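Local coordinates for protein probable intron-encoded endonuclease 1 (Wickerhamomyces canadensis, PDB 6X1J) that cuts double-stranded DNA at its recognition sequence as a LAGLIDADG homing endonuclease, an enzyme involved in homing of the mitochondrial 21S rRNA gene intron, at residues Lys23-Lys26 / Lys27-Thr31; Arg91-His94 / Leu95-Val99; Asp207-Leu210 / Phe211-Val215. All coordinates share one frame; numbering follows the deposited sequence.

Contact 1: residues Lys23-Lys26 / Lys27-Thr31; sequences KDYK and KQWTT. With nucleotides of chain C.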
loop_
_atom_site.group_PDB
_atom_site.type_symbol
_atom_site.label_atom_id
_atom_site.label_comp_id
_atom_site.label_asym_id
_atom_site.label_seq_id
_atom_site.Cartn_x
_atom_site.Cartn_y
_atom_site.Cartn_z
ATOM N N LYS A 23 -14.416 22.400 0.079
ATOM C CA LYS A 23 -13.298 23.083 -0.628
ATOM C C LYS A 23 -12.528 23.946 0.377
ATOM O O LYS A 23 -11.275 23.969 0.298
ATOM C CB LYS A 23 -13.779 23.917 -1.809
ATOM C CG LYS A 23 -14.750 23.191 -2.713
ATOM C CD LYS A 23 -14.896 23.806 -4.062
ATOM C CE LYS A 23 -16.073 23.179 -4.768
ATOM N NZ LYS A 23 -15.925 23.209 -6.235
ATOM N N ASP A 24 -13.236 24.615 1.293
ATOM C CA ASP A 24 -12.598 25.451 2.344
ATOM C C ASP A 24 -11.824 24.545 3.318
ATOM O O ASP A 24 -10.728 24.935 3.717
ATOM C CB ASP A 24 -13.631 26.362 3.026
ATOM C CG ASP A 24 -14.086 27.538 2.165
ATOM O OD1 ASP A 24 -13.352 27.893 1.203
ATOM O OD2 ASP A 24 -15.161 28.103 2.462
ATOM N N TYR A 25 -12.377 23.386 3.706
ATOM C CA TYR A 25 -11.701 22.377 4.573
ATOM C C TYR A 25 -10.345 21.945 3.961
ATOM O O TYR A 25 -9.333 21.929 4.724
ATOM C CB TYR A 25 -12.629 21.182 4.845
ATOM C CG TYR A 25 -11.974 20.037 5.590
ATOM C CD1 TYR A 25 -11.786 20.080 6.967
ATOM C CD2 TYR A 25 -11.515 18.912 4.910
ATOM C CE1 TYR A 25 -11.181 19.034 7.650
ATOM C CE2 TYR A 25 -10.911 17.859 5.577
ATOM C CZ TYR A 25 -10.739 17.922 6.949
ATOM O OH TYR A 25 -10.146 16.879 7.605
ATOM N N LYS A 26 -10.299 21.672 2.645
ATOM C CA LYS A 26 -9.081 21.180 1.913
ATOM C C LYS A 26 -7.872 22.106 2.061
ATOM O O LYS A 26 -6.754 21.575 2.157
ATOM C CB LYS A 26 -9.371 21.007 0.433
ATOM C CG LYS A 26 -10.306 19.845 0.197
ATOM C CD LYS A 26 -10.577 19.626 -1.243
ATOM C CE LYS A 26 -11.650 18.583 -1.376
ATOM N NZ LYS A 26 -11.816 18.152 -2.769
ATOM N N LYS A 27 -8.067 23.428 2.080
ATOM C CA LYS A 27 -6.939 24.397 2.149
ATOM C C LYS A 27 -6.273 24.310 3.530
ATOM O O LYS A 27 -5.215 24.947 3.736
ATOM C CB LYS A 27 -7.405 25.839 1.933
ATOM C CG LYS A 27 -8.447 26.074 0.847
ATOM C CD LYS A 27 -8.649 27.566 0.598
ATOM C CE LYS A 27 -9.907 27.901 -0.169
ATOM N NZ LYS A 27 -10.034 27.059 -1.381
ATOM N N GLN A 28 -6.852 23.559 4.469
ATOM C CA GLN A 28 -6.232 23.350 5.807
ATOM C C GLN A 28 -5.027 22.403 5.640
ATOM O O GLN A 28 -4.268 22.215 6.639
ATOM C CB GLN A 28 -7.278 22.858 6.823
ATOM C CG GLN A 28 -8.128 23.966 7.440
ATOM C CD GLN A 28 -9.495 23.550 7.939
ATOM O OE1 GLN A 28 -10.285 24.371 8.404
ATOM N NE2 GLN A 28 -9.816 22.275 7.811
ATOM N N TRP A 29 -4.851 21.831 4.436
ATOM C CA TRP A 29 -3.757 20.882 4.086
ATOM C C TRP A 29 -3.259 21.128 2.661
ATOM O O TRP A 29 -4.103 21.164 1.739
ATOM C CB TRP A 29 -4.242 19.425 4.246
ATOM C CG TRP A 29 -4.372 19.080 5.690
ATOM C CD1 TRP A 29 -3.362 18.848 6.584
ATOM C CD2 TRP A 29 -5.589 19.103 6.439
ATOM N NE1 TRP A 29 -3.882 18.667 7.837
ATOM C CE2 TRP A 29 -5.244 18.838 7.784
ATOM C CE3 TRP A 29 -6.928 19.297 6.089
ATOM C CZ2 TRP A 29 -6.203 18.752 8.791
ATOM C CZ3 TRP A 29 -7.874 19.224 7.084
ATOM C CH2 TRP A 29 -7.513 18.966 8.414
ATOM N N THR A 30 -1.940 21.118 2.490
ATOM C CA THR A 30 -1.238 21.329 1.194
ATOM C C THR A 30 -0.371 20.095 0.838
ATOM O O THR A 30 -0.541 19.601 -0.257
ATOM C CB THR A 30 -0.490 22.673 1.226
ATOM O OG1 THR A 30 0.505 22.643 2.240
ATOM C CG2 THR A 30 -1.372 23.859 1.542
ATOM N N THR A 31 0.513 19.593 1.707
ATOM C CA THR A 31 1.413 18.435 1.381
ATOM C C THR A 31 1.217 17.247 2.359
ATOM O O THR A 31 0.872 17.471 3.536
ATOM C CB THR A 31 2.873 18.909 1.294
ATOM O OG1 THR A 31 3.250 19.396 2.577
ATOM C CG2 THR A 31 3.085 20.026 0.291
ATOM P P DT C 6 -14.119 20.129 -7.842
ATOM O OP1 DT C 6 -13.813 20.888 -6.599
ATOM O OP2 DT C 6 -13.058 19.757 -8.828
ATOM O "O5'" DT C 6 -14.851 18.815 -7.339
ATOM C "C5'" DT C 6 -15.729 18.842 -6.191
ATOM C "C4'" DT C 6 -16.336 17.469 -6.019
ATOM O "O4'" DT C 6 -17.279 17.160 -7.079
ATOM C "C3'" DT C 6 -15.346 16.296 -5.992
ATOM O "O3'" DT C 6 -15.584 15.473 -4.857
ATOM C "C2'" DT C 6 -15.619 15.545 -7.281
ATOM C "C1'" DT C 6 -17.101 15.798 -7.421
ATOM N N1 DT C 6 -17.753 15.548 -8.721
ATOM C C2 DT C 6 -19.074 15.176 -8.665
ATOM O O2 DT C 6 -19.689 15.074 -7.615
ATOM N N3 DT C 6 -19.654 14.931 -9.883
ATOM C C4 DT C 6 -19.050 14.984 -11.121
ATOM O O4 DT C 6 -19.701 14.717 -12.129
ATOM C C5 DT C 6 -17.656 15.378 -11.107
ATOM C C7 DT C 6 -16.913 15.472 -12.402
ATOM C C6 DT C 6 -17.087 15.640 -9.923
ATOM P P DA C 7 -14.428 15.333 -3.752
ATOM O OP1 DA C 7 -14.126 16.663 -3.165
ATOM O OP2 DA C 7 -13.312 14.538 -4.404
ATOM O "O5'" DA C 7 -15.162 14.455 -2.643
ATOM C "C5'" DA C 7 -15.975 15.051 -1.612
ATOM C "C4'" DA C 7 -17.107 14.110 -1.276
ATOM O "O4'" DA C 7 -17.901 13.895 -2.466
ATOM C "C3'" DA C 7 -16.684 12.719 -0.790
ATOM O "O3'" DA C 7 -17.390 12.416 0.435
ATOM C "C2'" DA C 7 -16.892 11.843 -2.019
ATOM C "C1'" DA C 7 -18.031 12.518 -2.767
ATOM N N9 DA C 7 -17.948 12.392 -4.221
ATOM C C8 DA C 7 -16.826 12.638 -4.973
ATOM N N7 DA C 7 -17.003 12.460 -6.259
ATOM C C5 DA C 7 -18.333 12.078 -6.364
ATOM C C6 DA C 7 -19.140 11.769 -7.471
ATOM N N6 DA C 7 -18.695 11.781 -8.726
ATOM N N1 DA C 7 -20.426 11.426 -7.242
ATOM C C2 DA C 7 -20.868 11.424 -5.978
ATOM N N3 DA C 7 -20.209 11.717 -4.853
ATOM C C4 DA C 7 -18.933 12.046 -5.119
#
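The amide N of Gln-28 reaches back to Tyr-25 O at 3.0 Å, and that of Trp-29 to Lys-26 O, also at 3.0 Å. The second bond closes a type I beta turn from Lys-26 to Trp-29, which leads the chain from the helical segment into the loop before helix 34-45. Lys-26 O also accepts a bond from His-109 NE2.

The helix holds two lysines out to the DNA backbone. Lys-26, extended beyond CG, sets NZ 2.8 Å from OP1 of DA7 of chain C and also donates to Glu-108 O. Lys-23 NZ donates to OP1 of DT6 of chain C at 3.2 Å and is also hydrogen-bonded to Asn-18 OD1. Lys-27 runs alongside Asp-24 without closing a salt bridge, NZ standing 4.3 Å from OD1.

Packing centres on Tyr-25, whose CG is anti to its own amide nitrogen (chi1 174°), which places the ring beside Trp-29 and Gln-28. Trp-29 brings the edge of its six-membered ring to one face of the tyrosine in an offset edge-to-face pair, planes 60° apart, while Tyr-25 OH bonds to Glu-80 O. A leucine here would probably leave the indole edge without its aromatic face and Glu-80 O without this donor. The Gln-28 amide is turned 82° from the phenol plane; its OE1 accepts from Ile-7 N, and its NE2 rests 3.1 Å from Tyr-25 CD1.

Contact 2: residues Arg91-His94 / Leu95-Val99; sequences RKNH and LGNKV. With nucleotides of chain B; nucleotides of chain C.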
loop_
_atom_site.group_PDB
_atom_site.type_symbol
_atom_site.label_atom_id
_atom_site.label_comp_id
_atom_site.label_asym_id
_atom_site.label_seq_id
_atom_site.Cartn_x
_atom_site.Cartn_y
_atom_site.Cartn_z
ATOM N N ARG A 91 -20.384 -8.895 -2.253
ATOM C CA ARG A 91 -20.578 -9.158 -3.693
ATOM C C ARG A 91 -20.854 -10.655 -3.851
ATOM O O ARG A 91 -20.316 -11.445 -3.030
ATOM C CB ARG A 91 -19.335 -8.741 -4.486
ATOM C CG ARG A 91 -18.578 -7.525 -3.956
ATOM C CD ARG A 91 -18.737 -6.218 -4.724
ATOM N NE ARG A 91 -18.798 -6.321 -6.187
ATOM C CZ ARG A 91 -17.814 -6.072 -7.051
ATOM N NH1 ARG A 91 -16.605 -5.720 -6.641
ATOM N NH2 ARG A 91 -18.054 -6.180 -8.343
ATOM N N LYS A 92 -21.666 -11.013 -4.849
ATOM C CA LYS A 92 -21.845 -12.390 -5.366
ATOM C C LYS A 92 -20.857 -12.514 -6.528
ATOM O O LYS A 92 -20.681 -11.484 -7.184
ATOM C CB LYS A 92 -23.317 -12.553 -5.770
ATOM C CG LYS A 92 -23.853 -13.973 -5.923
ATOM C CD LYS A 92 -24.862 -14.086 -7.060
ATOM C CE LYS A 92 -25.666 -15.371 -7.071
ATOM N NZ LYS A 92 -26.924 -15.245 -6.295
ATOM N N ASN A 93 -20.210 -13.676 -6.746
ATOM C CA ASN A 93 -19.198 -13.906 -7.830
ATOM C C ASN A 93 -19.689 -15.033 -8.760
ATOM O O ASN A 93 -20.662 -15.679 -8.407
ATOM C CB ASN A 93 -17.802 -14.164 -7.245
ATOM C CG ASN A 93 -17.684 -15.469 -6.482
ATOM O OD1 ASN A 93 -18.562 -16.330 -6.590
ATOM N ND2 ASN A 93 -16.592 -15.638 -5.735
ATOM N N HIS A 94 -19.037 -15.284 -9.897
ATOM C CA HIS A 94 -19.532 -16.218 -10.954
ATOM C C HIS A 94 -19.803 -17.608 -10.352
ATOM O O HIS A 94 -20.621 -18.359 -10.919
ATOM C CB HIS A 94 -18.582 -16.251 -12.175
ATOM C CG HIS A 94 -17.250 -16.898 -11.945
ATOM N ND1 HIS A 94 -16.160 -16.208 -11.427
ATOM C CD2 HIS A 94 -16.812 -18.156 -12.190
ATOM C CE1 HIS A 94 -15.128 -17.022 -11.335
ATOM N NE2 HIS A 94 -15.502 -18.220 -11.792
ATOM N N LEU A 95 -19.141 -17.932 -9.242
ATOM C CA LEU A 95 -19.285 -19.214 -8.506
ATOM C C LEU A 95 -20.555 -19.176 -7.650
ATOM O O LEU A 95 -20.946 -20.247 -7.146
ATOM C CB LEU A 95 -18.036 -19.433 -7.634
ATOM C CG LEU A 95 -16.973 -20.406 -8.166
ATOM C CD1 LEU A 95 -16.759 -20.268 -9.667
ATOM C CD2 LEU A 95 -15.657 -20.224 -7.425
ATOM N N GLY A 96 -21.130 -17.987 -7.437
ATOM C CA GLY A 96 -22.364 -17.757 -6.651
ATOM C C GLY A 96 -22.138 -17.589 -5.151
ATOM O O GLY A 96 -23.142 -17.619 -4.402
ATOM N N ASN A 97 -20.888 -17.404 -4.714
ATOM C CA ASN A 97 -20.505 -17.223 -3.285
ATOM C C ASN A 97 -20.472 -15.730 -2.939
ATOM O O ASN A 97 -20.150 -14.874 -3.827
ATOM C CB ASN A 97 -19.167 -17.894 -2.957
ATOM C CG ASN A 97 -19.165 -19.362 -3.326
ATOM O OD1 ASN A 97 -20.065 -20.089 -2.925
ATOM N ND2 ASN A 97 -18.206 -19.795 -4.129
ATOM N N LYS A 98 -20.834 -15.430 -1.694
ATOM C CA LYS A 98 -20.863 -14.046 -1.183
ATOM C C LYS A 98 -19.430 -13.722 -0.797
ATOM O O LYS A 98 -18.837 -14.584 -0.160
ATOM C CB LYS A 98 -21.821 -13.923 0.004
ATOM C CG LYS A 98 -23.269 -14.182 -0.359
ATOM C CD LYS A 98 -24.262 -13.629 0.629
ATOM C CE LYS A 98 -25.683 -13.769 0.121
ATOM N NZ LYS A 98 -26.645 -13.839 1.242
ATOM N N VAL A 99 -18.913 -12.556 -1.192
ATOM C CA VAL A 99 -17.547 -12.100 -0.811
ATOM C C VAL A 99 -17.668 -10.789 -0.031
ATOM O O VAL A 99 -18.344 -9.887 -0.525
ATOM C CB VAL A 99 -16.637 -11.908 -2.035
ATOM C CG1 VAL A 99 -15.218 -11.673 -1.565
ATOM C CG2 VAL A 99 -16.744 -13.068 -3.026
ATOM P P DT B 12 -14.790 -17.675 -3.395
ATOM O OP1 DT B 12 -15.209 -17.597 -1.974
ATOM O OP2 DT B 12 -15.765 -18.102 -4.475
ATOM O "O5'" DT B 12 -14.246 -16.236 -3.807
ATOM C "C5'" DT B 12 -13.839 -15.321 -2.808
ATOM C "C4'" DT B 12 -12.391 -15.507 -2.433
ATOM O "O4'" DT B 12 -11.583 -15.761 -3.605
ATOM C "C3'" DT B 12 -11.827 -14.237 -1.837
ATOM O "O3'" DT B 12 -10.882 -14.681 -0.883
ATOM C "C2'" DT B 12 -11.266 -13.517 -3.057
ATOM C "C1'" DT B 12 -10.766 -14.649 -3.922
ATOM N N1 DT B 12 -10.857 -14.458 -5.385
ATOM C C2 DT B 12 -9.811 -13.909 -6.102
ATOM O O2 DT B 12 -8.787 -13.472 -5.585
ATOM N N3 DT B 12 -10.003 -13.896 -7.461
ATOM C C4 DT B 12 -11.114 -14.351 -8.155
ATOM O O4 DT B 12 -11.161 -14.245 -9.376
ATOM C C5 DT B 12 -12.168 -14.897 -7.340
ATOM C C7 DT B 12 -13.405 -15.409 -8.008
ATOM C C6 DT B 12 -11.986 -14.932 -6.017
ATOM P P DT C 11 -24.515 -2.266 -9.672
ATOM O OP1 DT C 11 -25.817 -2.370 -10.409
ATOM O OP2 DT C 11 -24.299 -3.088 -8.450
ATOM O "O5'" DT C 11 -23.323 -2.563 -10.696
ATOM C "C5'" DT C 11 -23.076 -1.702 -11.816
ATOM C "C4'" DT C 11 -21.914 -2.209 -12.633
ATOM O "O4'" DT C 11 -20.678 -1.793 -12.017
ATOM C "C3'" DT C 11 -21.801 -3.722 -12.805
ATOM O "O3'" DT C 11 -21.270 -3.853 -14.124
ATOM C "C2'" DT C 11 -20.775 -4.111 -11.763
ATOM C "C1'" DT C 11 -19.841 -2.913 -11.803
ATOM N N1 DT C 11 -19.067 -2.658 -10.578
ATOM C C2 DT C 11 -17.742 -2.314 -10.698
ATOM O O2 DT C 11 -17.160 -2.245 -11.771
ATOM N N3 DT C 11 -17.106 -2.074 -9.507
ATOM C C4 DT C 11 -17.649 -2.138 -8.240
ATOM O O4 DT C 11 -16.949 -1.881 -7.262
ATOM C C5 DT C 11 -19.044 -2.499 -8.188
ATOM C C7 DT C 11 -19.724 -2.574 -6.858
ATOM C C6 DT C 11 -19.680 -2.721 -9.345
ATOM P P DG C 12 -20.874 -5.271 -14.729
ATOM O OP1 DG C 12 -21.321 -5.302 -16.151
ATOM O OP2 DG C 12 -21.341 -6.309 -13.778
ATOM O "O5'" DG C 12 -19.280 -5.214 -14.774
ATOM C "C5'" DG C 12 -18.594 -4.207 -15.537
ATOM C "C4'" DG C 12 -17.171 -4.619 -15.843
ATOM O "O4'" DG C 12 -16.305 -4.331 -14.722
ATOM C "C3'" DG C 12 -16.946 -6.091 -16.170
ATOM O "O3'" DG C 12 -16.011 -6.093 -17.253
ATOM C "C2'" DG C 12 -16.415 -6.665 -14.865
ATOM C "C1'" DG C 12 -15.631 -5.502 -14.268
ATOM N N9 DG C 12 -15.571 -5.400 -12.812
ATOM C C8 DG C 12 -16.641 -5.500 -11.958
ATOM N N7 DG C 12 -16.325 -5.273 -10.712
ATOM C C5 DG C 12 -14.978 -4.943 -10.753
ATOM C C6 DG C 12 -14.088 -4.591 -9.702
ATOM O O6 DG C 12 -14.325 -4.496 -8.489
ATOM N N1 DG C 12 -12.804 -4.350 -10.178
ATOM C C2 DG C 12 -12.424 -4.434 -11.496
ATOM N N2 DG C 12 -11.133 -4.152 -11.752
ATOM N N3 DG C 12 -13.247 -4.760 -12.489
ATOM C C4 DG C 12 -14.504 -4.983 -12.048
#
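Arg-91 and Val-99 are joined by two backbone bonds, Arg-91 N to Val-99 O at 2.9 Å and Val-99 N to Arg-91 O. From CB the Arg-91 side chain passes CG, 4.2 Å from Val-99 O, then bends at chi2 (-105°) and chi3 and leaves the hairpin for the DNA. NE lies near the methyl C7 of DT11 of chain C, and C5 of that thymine lies over one face of the guanidinium, offset toward its rim, near NH2. At the tip, NH1 donates to O6 of DG12 of chain C at 3.2 Å and NH2 to N7 at 3.1 Å, the bidentate arginine-guanine pairing that reads a G from the major groove.

This is the end of the beta hairpin formed by strands 87-92 and 98-105, closed by a type I turn from Asn-93 to Gly-96. Across the turn Asn-93 OD1 accepts the amide of Asn-97 at 3.2 Å and, weakly, that of Leu-95. With OD1 so engaged, ND2 donates to OP2 of DT12 of chain B (2.9 Å), an oxygen that Asn-97 ND2 also grips at 3.0 Å. Beside this phosphate Val-99 CG2 packs 3.7 Å from C5' of the same nucleotide.

Contact 3: residues Asp207-Leu210 / Phe211-Val215; sequences DYEL and FYNLV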
loop_
_atom_site.group_PDB
_atom_site.type_symbol
_atom_site.label_atom_id
_atom_site.label_comp_id
_atom_site.label_asym_id
_atom_site.label_seq_id
_atom_site.Cartn_x
_atom_site.Cartn_y
_atom_site.Cartn_z
ATOM N N ASP A 207 18.019 -13.814 4.992
ATOM C CA ASP A 207 17.650 -12.372 5.164
ATOM C C ASP A 207 16.571 -12.185 6.241
ATOM O O ASP A 207 16.252 -11.017 6.568
ATOM C CB ASP A 207 17.162 -11.730 3.864
ATOM C CG ASP A 207 18.292 -11.329 2.950
ATOM O OD1 ASP A 207 19.438 -11.272 3.457
ATOM O OD2 ASP A 207 18.019 -11.096 1.750
ATOM N N TYR A 208 16.043 -13.256 6.834
ATOM C CA TYR A 208 14.841 -13.137 7.716
ATOM C C TYR A 208 15.083 -12.207 8.906
ATOM O O TYR A 208 14.239 -11.352 9.104
ATOM C CB TYR A 208 14.348 -14.463 8.297
ATOM C CG TYR A 208 13.128 -14.268 9.159
ATOM C CD1 TYR A 208 11.881 -14.079 8.588
ATOM C CD2 TYR A 208 13.220 -14.215 10.537
ATOM C CE1 TYR A 208 10.751 -13.888 9.365
ATOM C CE2 TYR A 208 12.100 -14.013 11.331
ATOM C CZ TYR A 208 10.853 -13.860 10.744
ATOM O OH TYR A 208 9.728 -13.647 11.502
ATOM N N GLU A 209 16.169 -12.373 9.678
ATOM C CA GLU A 209 16.422 -11.559 10.898
ATOM C C GLU A 209 16.537 -10.083 10.488
ATOM O O GLU A 209 15.889 -9.258 11.143
ATOM C CB GLU A 209 17.617 -12.060 11.714
ATOM C CG GLU A 209 17.299 -13.237 12.651
ATOM C CD GLU A 209 16.038 -13.163 13.522
ATOM O OE1 GLU A 209 15.933 -12.249 14.380
ATOM O OE2 GLU A 209 15.152 -14.034 13.352
ATOM N N LEU A 210 17.193 -9.790 9.361
ATOM C CA LEU A 210 17.416 -8.412 8.858
ATOM C C LEU A 210 16.056 -7.804 8.519
ATOM O O LEU A 210 15.755 -6.715 9.038
ATOM C CB LEU A 210 18.339 -8.435 7.628
ATOM C CG LEU A 210 18.464 -7.118 6.845
ATOM C CD1 LEU A 210 18.934 -5.995 7.753
ATOM C CD2 LEU A 210 19.430 -7.267 5.678
ATOM N N PHE A 211 15.268 -8.499 7.695
ATOM C CA PHE A 211 13.982 -7.982 7.167
ATOM C C PHE A 211 13.057 -7.707 8.347
ATOM O O PHE A 211 12.600 -6.577 8.558
ATOM C CB PHE A 211 13.359 -8.968 6.200
ATOM C CG PHE A 211 12.183 -8.414 5.449
ATOM C CD1 PHE A 211 12.372 -7.585 4.355
ATOM C CD2 PHE A 211 10.896 -8.718 5.830
ATOM C CE1 PHE A 211 11.291 -7.105 3.627
ATOM C CE2 PHE A 211 9.810 -8.211 5.124
ATOM C CZ PHE A 211 10.010 -7.433 4.006
ATOM N N TYR A 212 12.937 -8.691 9.224
ATOM C CA TYR A 212 12.125 -8.561 10.453
ATOM C C TYR A 212 12.525 -7.270 11.166
ATOM O O TYR A 212 11.640 -6.509 11.492
ATOM C CB TYR A 212 12.302 -9.787 11.346
ATOM C CG TYR A 212 11.493 -9.818 12.624
ATOM C CD1 TYR A 212 10.220 -10.372 12.651
ATOM C CD2 TYR A 212 12.028 -9.361 13.818
ATOM C CE1 TYR A 212 9.495 -10.453 13.833
ATOM C CE2 TYR A 212 11.308 -9.401 15.000
ATOM C CZ TYR A 212 10.031 -9.937 15.005
ATOM O OH TYR A 212 9.330 -9.995 16.173
ATOM N N ASN A 213 13.806 -7.073 11.445
ATOM C CA ASN A 213 14.281 -5.964 12.312
ATOM C C ASN A 213 14.068 -4.617 11.618
ATOM O O ASN A 213 14.035 -3.600 12.362
ATOM C CB ASN A 213 15.738 -6.126 12.756
ATOM C CG ASN A 213 15.884 -7.149 13.862
ATOM O OD1 ASN A 213 15.095 -7.149 14.789
ATOM N ND2 ASN A 213 16.853 -8.046 13.755
ATOM N N LEU A 214 13.951 -4.609 10.278
ATOM C CA LEU A 214 13.635 -3.387 9.488
ATOM C C LEU A 214 12.142 -3.090 9.573
ATOM O O LEU A 214 11.806 -1.902 9.710
ATOM C CB LEU A 214 13.986 -3.553 8.001
ATOM C CG LEU A 214 15.453 -3.762 7.641
ATOM C CD1 LEU A 214 15.560 -4.041 6.154
ATOM C CD2 LEU A 214 16.323 -2.571 8.026
ATOM N N VAL A 215 11.287 -4.089 9.357
ATOM C CA VAL A 215 9.832 -3.831 9.154
ATOM C C VAL A 215 9.020 -4.118 10.427
ATOM O O VAL A 215 7.953 -3.498 10.550
ATOM C CB VAL A 215 9.244 -4.561 7.936
ATOM C CG1 VAL A 215 10.133 -4.416 6.711
ATOM C CG2 VAL A 215 8.929 -6.029 8.178
#
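Tyr-208 and Tyr-212 point the same way from successive turns of helix 208-215. Both have CG anti to the main-chain nitrogen (chi1 near 180° in both), which lays the rings side by side, their planes 33° apart in an oblique pairing. Tyr-208 OH comes 3.5 Å from Tyr-212 CD1, and CB of Tyr-212 lies over one face of the Tyr-208 ring. The Tyr-208 hydroxyl is bonded to Leu-227 O.

The close-packed side of the helix carries Phe-211, Val-215 and the Tyr-208 ring. Val-215 CG1 lies 4.0 Å above one face of the Phe-211 ring, while Phe-145 meets this ring edge-to-face. Val-215 rests on Leu-141 and Ala-142 of helix 138-148, and both Tyr-208 and Phe-211 touch Leu-163 of strand 163-165. Asp-207 is also buried, its OD2 accepting a bond from Asn-189 N.

The contrast is with the exposed side, where Glu-209 and Asn-213 are neighbours, their OE1 and ND2 as far apart as 4.3 Å. Leu-210 and Leu-214, both partly exposed, meet through one contact, Leu-210 CD1 4.1 Å from Leu-214 CG.

Beneath both sides runs an alpha-helical ladder. Phe-211 N binds Asp-207 O at 2.9 Å in a nearly straight bond (168°), followed by Tyr-212 to Tyr-208, Asn-213 to Glu-209 and Leu-214 to Leu-210, the last more bent. These four bonds pair the amides of Phe-211 to Leu-214 with the carbonyls four residues earlier, and Asp-207 OD2 and the Tyr-208 hydroxyl are met by main-chain atoms, leaving apolar and aromatic surface to fasten the helix to the protein body.

The three contacts lie in separate elements, with centres 38 to 40 Å apart and no touch between any two. Contacts 1 and 2 are at the surface and meet the DNA, but differently: the segment at 23-31 uses lysines on phosphates of chain C, whereas the hairpin tip at 91-99 contacts both DNA chains, pairing an arginine with a guanine base of chain C and asparagines with a phosphate of chain B. Contact 3 is partly buried, about 12 Å from the nucleic acid at its nearest atom, and lies across the chain's centre from contact 1; it joins its helix to helix 138-148 and strand 163-165 by aromatic and aliphatic packing instead of charge.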